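DUF1214 domain-containing protein (Burkholderia cenocepacia, PDB 6ANS) is of unknown function, a member of the DUF1214 family that forms a two-chain assembly and carries a bound sodium ion. Local coordinates at residues V256-P261 against P376-V381; Q50-D55 against E65-L70. All blocks are in the same frame, centred on the assembly; numbering follows the deposited sequence.

Contact 1 of 2, residues V256-P261 against P376-V381; sequences VNALPP and PRTRVV
Thr378 holds OG1 in the crowded position between its backbone N and carbonyl carbon (chi1 70°), and from there the hydroxyl faces Asn257 while CG2 faces Leu259. OG1 donates to Asn257 O at 2.7 Å, the sole direct hydrogen bond between 256-261 and 376-381; it meets the oxygen in the carbonyl plane, on a lone pair, with a C=O...donor angle of 136°. The same OG1 lies 3.3 Å from Ala258 CA, so the hydroxyl sits close against the backbone of the loop. The other branch, the methyl Thr378 CG2, packs against Leu259 CB at 4.1 Å.

Leu259 carries CG anti to its backbone N; this chi1 of -164° turns the isobutyl group toward Pro376, and Leu259 CD2 lies 4.3 Å from Pro376 CG. Their backbones are joined through two waters. One donates to both Leu259 O and Pro376 O; the second accepts from Leu259 N at 2.8 Å and donates to Pro376 O. Pro376 O thus receives two water hydrogens, and both polar backbone atoms of Leu259 are served without direct backbone pairing of the two segments. Further along, Val380 CG2 touches the amide end of Asn257, 3.8 Å from ND2, the two side chains crossing at a slant; the polar grip of that amide lies outside, in the bond from Ser284 N to Asn257 OD1.

The loop between helices 224-251 and 264-269 therefore bridges two sheets. Asn257 pairs by backbone with Cys282 of strand 276-284, an outermost strand of one sheet, whereas Arg377, Arg379 and Val381 pair by backbone with strand 289-295, and 377-382 is an outermost strand of the other sheet within this chain. Leu259 and Pro376 both reach Trp365 of strand 360-368, beside strand 276-284.

Contact 2 of 2, residues Q50-D55 against E65-L70; sequences QILRTD and EGFRYL
Ile51 is the knob of this helix-helix contact, set in a hole formed by Gly66, Phe67, Tyr69 and Leu70. With CG2 anti to the backbone N, that methyl stands over the centre of the Phe67 ring, a CH-pi contact 3.9 Å from the centroid and 13° off the normal. The other branch fills the rest of the hole: Ile51 CG1 lies 3.8 Å from Leu70 CD1, and Ile51 CD1 comes within 3.4 Å of Gly66 O, near the edge of the Tyr69 ring. Packing is close here because Gly66 has no side chain, and the backbones approach to 5.7 Å between Ile51 CA and Gly66 CA.

Leu52 makes a thinner contact, CD2 meeting the edge of Phe67 at CZ, 3.9 Å away; the Phe67 ring also meets Trp37 of the second subunit. Beyond Leu52 the chain leaves the helix at Arg53 and turns polar and more exposed. Arg53 grips Asp55 side-on, NE to OD1 and NH2 to OD2 on syn lone pairs, while NH1 donates to Gln50 OE1; Asp247 of helix 224-251 adds a second carboxylate to NH2.

The two segments thus adhere by apolar packing alone: the Arg53 bonds stay with 50-55 and Asp247, where the two carboxylates probably offset its charge and fix the rotation of its guanidinium.

Contact 2 is mostly buried, between helices 48-52 and 60-83 at the subunit interface; contact 1 is only partly buried, at the edge of the sheets, and the second subunit does not touch it. The two share no element and do not meet: their centres are 25 Å apart and their nearest atoms about 11 Å. Helix 224-251 is a common neighbour, flanked by the polar side of 50-55 and followed in the chain by the loop of contact 1. The chemistry follows place: an isoleucine knob joins the helices, whereas a threonine hydroxyl ties loop to strand and waters tie it to the residue just before that strand.

Contact 1 of 2, residues V256-P261 against P376-V381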
loop_
_atom_site.group_PDB
_atom_site.type_symbol
_atom_site.label_atom_id
_atom_site.label_comp_id
_atom_site.label_asym_id
_atom_site.label_seq_id
_atom_site.Cartn_x
_atom_site.Cartn_y
_atom_site.Cartn_z
ATOM N N VAL A 256 33.899 -8.480 -0.761
ATOM C CA VAL A 256 33.097 -8.547 0.455
ATOM C C VAL A 256 33.768 -7.754 1.570
ATOM O O VAL A 256 34.990 -7.804 1.744
ATOM C CB VAL A 256 32.895 -10.018 0.864
ATOM C CG1 VAL A 256 34.251 -10.703 1.113
ATOM C CG2 VAL A 256 32.016 -10.137 2.110
ATOM N N ASN A 257 32.964 -7.007 2.328
ATOM C CA ASN A 257 33.404 -6.192 3.464
ATOM C C ASN A 257 34.309 -5.027 3.072
ATOM O O ASN A 257 34.861 -4.374 3.954
ATOM C CB ASN A 257 34.107 -7.030 4.544
ATOM C CG ASN A 257 33.140 -7.937 5.302
ATOM O OD1 ASN A 257 31.961 -7.613 5.455
ATOM N ND2 ASN A 257 33.641 -9.061 5.793
ATOM N N ALA A 258 34.500 -4.759 1.783
ATOM C CA ALA A 258 35.040 -3.486 1.323
ATOM C C ALA A 258 33.893 -2.683 0.724
ATOM O O ALA A 258 32.792 -3.193 0.548
ATOM C CB ALA A 258 36.175 -3.685 0.301
ATOM N N LEU A 259 34.142 -1.423 0.389
ATOM C CA LEU A 259 33.087 -0.548 -0.130
ATOM C C LEU A 259 33.603 0.254 -1.317
ATOM O O LEU A 259 33.702 1.487 -1.259
ATOM C CB LEU A 259 32.573 0.372 0.978
ATOM C CG LEU A 259 31.255 1.091 0.756
ATOM C CD1 LEU A 259 30.227 0.111 0.246
ATOM C CD2 LEU A 259 30.795 1.715 2.093
ATOM N N PRO A 260 33.921 -0.416 -2.426
ATOM C CA PRO A 260 34.474 0.286 -3.581
ATOM C C PRO A 260 33.421 1.133 -4.270
ATOM O O PRO A 260 32.212 0.880 -4.121
ATOM C CB PRO A 260 34.955 -0.860 -4.491
ATOM C CG PRO A 260 34.027 -1.967 -4.189
ATOM C CD PRO A 260 33.726 -1.850 -2.707
ATOM N N PRO A 261 33.847 2.149 -5.027
ATOM C CA PRO A 261 32.899 2.918 -5.846
ATOM C C PRO A 261 32.187 2.007 -6.837
ATOM O O PRO A 261 32.791 1.106 -7.418
ATOM C CB PRO A 261 33.794 3.936 -6.574
ATOM C CG PRO A 261 35.099 3.948 -5.827
ATOM C CD PRO A 261 35.245 2.585 -5.216
ATOM N N PRO A 376 35.426 5.569 0.888
ATOM C CA PRO A 376 35.627 4.954 2.204
ATOM C C PRO A 376 36.608 3.789 2.156
ATOM O O PRO A 376 36.669 3.036 1.181
ATOM C CB PRO A 376 34.220 4.477 2.594
ATOM C CG PRO A 376 33.280 5.263 1.726
ATOM C CD PRO A 376 34.027 5.464 0.441
ATOM N N ARG A 377 37.382 3.655 3.224
ATOM C CA ARG A 377 38.150 2.454 3.494
ATOM C C ARG A 377 37.452 1.669 4.598
ATOM O O ARG A 377 36.671 2.218 5.381
ATOM C CB ARG A 377 39.588 2.787 3.907
ATOM C CG ARG A 377 39.721 3.782 5.040
ATOM C CD ARG A 377 41.178 4.267 5.199
ATOM N NE ARG A 377 41.307 5.312 6.217
ATOM C CZ ARG A 377 41.339 5.068 7.524
ATOM N NH1 ARG A 377 41.265 3.817 7.962
ATOM N NH2 ARG A 377 41.456 6.063 8.394
ATOM N N THR A 378 37.718 0.364 4.631
ATOM C CA THR A 378 37.078 -0.537 5.575
ATOM C C THR A 378 38.117 -1.482 6.161
ATOM O O THR A 378 39.158 -1.744 5.553
ATOM C CB THR A 378 35.975 -1.376 4.916
ATOM O OG1 THR A 378 36.581 -2.319 4.021
ATOM C CG2 THR A 378 34.997 -0.490 4.136
ATOM N N ARG A 379 37.814 -2.005 7.348
ATOM C CA ARG A 379 38.569 -3.117 7.909
ATOM C C ARG A 379 37.679 -3.846 8.907
ATOM O O ARG A 379 36.763 -3.257 9.488
ATOM C CB ARG A 379 39.877 -2.657 8.560
ATOM C CG ARG A 379 39.719 -1.860 9.828
ATOM C CD ARG A 379 41.053 -1.248 10.255
ATOM N NE ARG A 379 40.992 -0.712 11.613
ATOM C CZ ARG A 379 40.501 0.486 11.917
ATOM N NH1 ARG A 379 40.025 1.265 10.952
ATOM N NH2 ARG A 379 40.479 0.899 13.182
ATOM N N VAL A 380 37.909 -5.150 9.039
ATOM C CA VAL A 380 37.182 -5.995 9.980
ATOM C C VAL A 380 38.014 -6.191 11.239
ATOM O O VAL A 380 39.195 -6.550 11.164
ATOM C CB VAL A 380 36.821 -7.351 9.352
ATOM C CG1 VAL A 380 36.140 -8.237 10.392
ATOM C CG2 VAL A 380 35.918 -7.149 8.140
ATOM N N VAL A 381 37.405 -5.947 12.400
ATOM C CA VAL A 381 38.052 -6.156 13.689
ATOM C C VAL A 381 37.094 -6.913 14.603
ATOM O O VAL A 381 35.927 -7.132 14.278
ATOM C CB VAL A 381 38.492 -4.838 14.353
ATOM C CG1 VAL A 381 39.378 -4.029 13.410
ATOM C CG2 VAL A 381 37.269 -4.039 14.777
HETATM O O HOH W 1 35.837 3.176 -1.514
HETATM O O HOH W 2 36.511 0.049 0.652
#

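Contact 2 of 2, residues Q50-D55 against E65-L70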
loop_
_atom_site.group_PDB
_atom_site.type_symbol
_atom_site.label_atom_id
_atom_site.label_comp_id
_atom_site.label_asym_id
_atom_site.label_seq_id
_atom_site.Cartn_x
_atom_site.Cartn_y
_atom_site.Cartn_z
ATOM N N GLN A 50 14.845 -17.161 -7.895
ATOM C CA GLN A 50 15.826 -16.119 -7.597
ATOM C C GLN A 50 16.250 -16.133 -6.127
ATOM O O GLN A 50 17.365 -15.714 -5.800
ATOM C CB GLN A 50 15.265 -14.742 -7.954
ATOM C CG GLN A 50 14.885 -14.595 -9.402
ATOM C CD GLN A 50 16.042 -14.908 -10.323
ATOM O OE1 GLN A 50 17.192 -14.633 -10.003
ATOM N NE2 GLN A 50 15.738 -15.485 -11.476
ATOM N N ILE A 51 15.384 -16.613 -5.235
ATOM C CA ILE A 51 15.727 -16.708 -3.819
ATOM C C ILE A 51 16.577 -17.943 -3.570
ATOM O O ILE A 51 17.494 -17.931 -2.742
ATOM C CB ILE A 51 14.435 -16.734 -2.984
ATOM C CG1 ILE A 51 13.551 -15.557 -3.377
ATOM C CG2 ILE A 51 14.736 -16.723 -1.477
ATOM C CD1 ILE A 51 14.274 -14.228 -3.339
ATOM N N LEU A 52 16.293 -19.020 -4.302
ATOM C CA LEU A 52 16.949 -20.305 -4.121
ATOM C C LEU A 52 18.278 -20.416 -4.857
ATOM O O LEU A 52 18.988 -21.404 -4.642
ATOM C CB LEU A 52 16.009 -21.423 -4.567
ATOM C CG LEU A 52 14.699 -21.457 -3.766
ATOM C CD1 LEU A 52 13.717 -22.466 -4.362
ATOM C CD2 LEU A 52 14.991 -21.793 -2.303
ATOM N N ARG A 53 18.612 -19.444 -5.710
ATOM C CA ARG A 53 19.900 -19.385 -6.405
ATOM C C ARG A 53 21.049 -19.828 -5.515
ATOM O O ARG A 53 21.172 -19.391 -4.367
ATOM C CB ARG A 53 20.188 -17.964 -6.889
ATOM C CG ARG A 53 19.353 -17.480 -8.023
ATOM C CD ARG A 53 19.490 -15.958 -8.174
ATOM N NE ARG A 53 20.839 -15.530 -8.562
ATOM C CZ ARG A 53 21.079 -14.463 -9.324
ATOM N NH1 ARG A 53 20.064 -13.757 -9.786
ATOM N NH2 ARG A 53 22.321 -14.100 -9.632
ATOM N N THR A 54 21.912 -20.672 -6.073
ATOM C CA THR A 54 23.030 -21.189 -5.302
ATOM C C THR A 54 24.097 -20.135 -5.053
ATOM O O THR A 54 24.911 -20.309 -4.141
ATOM C CB THR A 54 23.644 -22.405 -6.013
ATOM O OG1 THR A 54 24.043 -22.023 -7.333
ATOM C CG2 THR A 54 22.643 -23.564 -6.090
ATOM N N ASP A 55 24.109 -19.039 -5.816
ATOM C CA ASP A 55 25.036 -17.959 -5.506
ATOM C C ASP A 55 24.503 -16.995 -4.443
ATOM O O ASP A 55 25.168 -16.001 -4.151
ATOM C CB ASP A 55 25.428 -17.187 -6.782
ATOM C CG ASP A 55 24.257 -16.431 -7.434
ATOM O OD1 ASP A 55 23.122 -16.441 -6.896
ATOM O OD2 ASP A 55 24.491 -15.812 -8.506
ATOM N N GLU A 65 13.665 -13.874 4.525
ATOM C CA GLU A 65 13.454 -12.511 4.053
ATOM C C GLU A 65 13.318 -12.453 2.543
ATOM O O GLU A 65 12.567 -11.620 2.026
ATOM C CB GLU A 65 14.589 -11.601 4.527
ATOM C CG GLU A 65 14.470 -11.281 5.990
ATOM C CD GLU A 65 15.451 -10.241 6.469
ATOM O OE1 GLU A 65 16.438 -9.977 5.763
ATOM O OE2 GLU A 65 15.238 -9.696 7.574
ATOM N N GLY A 66 14.003 -13.346 1.825
ATOM C CA GLY A 66 13.902 -13.341 0.377
ATOM C C GLY A 66 12.498 -13.602 -0.128
ATOM O O GLY A 66 12.034 -12.946 -1.063
ATOM N N PHE A 67 11.797 -14.570 0.473
ATOM C CA PHE A 67 10.430 -14.817 0.030
ATOM C C PHE A 67 9.485 -13.694 0.457
ATOM O O PHE A 67 8.520 -13.392 -0.256
ATOM C CB PHE A 67 9.954 -16.184 0.526
ATOM C CG PHE A 67 10.644 -17.341 -0.156
ATOM C CD1 PHE A 67 10.441 -17.593 -1.509
ATOM C CD2 PHE A 67 11.518 -18.154 0.547
ATOM C CE1 PHE A 67 11.095 -18.654 -2.152
ATOM C CE2 PHE A 67 12.175 -19.208 -0.081
ATOM C CZ PHE A 67 11.958 -19.467 -1.430
ATOM N N ARG A 68 9.710 -13.078 1.618
ATOM C CA ARG A 68 8.919 -11.893 1.932
ATOM C C ARG A 68 9.187 -10.793 0.920
ATOM O O ARG A 68 8.263 -10.103 0.467
ATOM C CB ARG A 68 9.216 -11.382 3.331
ATOM C CG ARG A 68 8.397 -10.085 3.662
ATOM C CD ARG A 68 8.654 -9.614 5.071
ATOM N NE ARG A 68 10.045 -9.223 5.231
ATOM C CZ ARG A 68 10.575 -8.773 6.364
ATOM N NH1 ARG A 68 9.831 -8.652 7.458
ATOM N NH2 ARG A 68 11.852 -8.431 6.397
ATOM N N TYR A 69 10.454 -10.641 0.546
ATOM C CA TYR A 69 10.855 -9.678 -0.472
ATOM C C TYR A 69 10.058 -9.860 -1.756
ATOM O O TYR A 69 9.556 -8.886 -2.323
ATOM C CB TYR A 69 12.355 -9.841 -0.701
ATOM C CG TYR A 69 12.977 -9.189 -1.904
ATOM C CD1 TYR A 69 12.996 -7.785 -2.059
ATOM C CD2 TYR A 69 13.655 -9.967 -2.830
ATOM C CE1 TYR A 69 13.641 -7.191 -3.152
ATOM C CE2 TYR A 69 14.314 -9.393 -3.926
ATOM C CZ TYR A 69 14.306 -8.022 -4.085
ATOM O OH TYR A 69 14.963 -7.502 -5.176
ATOM N N LEU A 70 9.899 -11.112 -2.210
ATOM C CA LEU A 70 9.110 -11.361 -3.416
ATOM C C LEU A 70 7.683 -10.860 -3.252
ATOM O O LEU A 70 7.142 -10.195 -4.146
ATOM C CB LEU A 70 9.108 -12.855 -3.784
ATOM C CG LEU A 70 10.388 -13.549 -4.244
ATOM C CD1 LEU A 70 10.066 -14.917 -4.839
ATOM C CD2 LEU A 70 11.153 -12.693 -5.256
#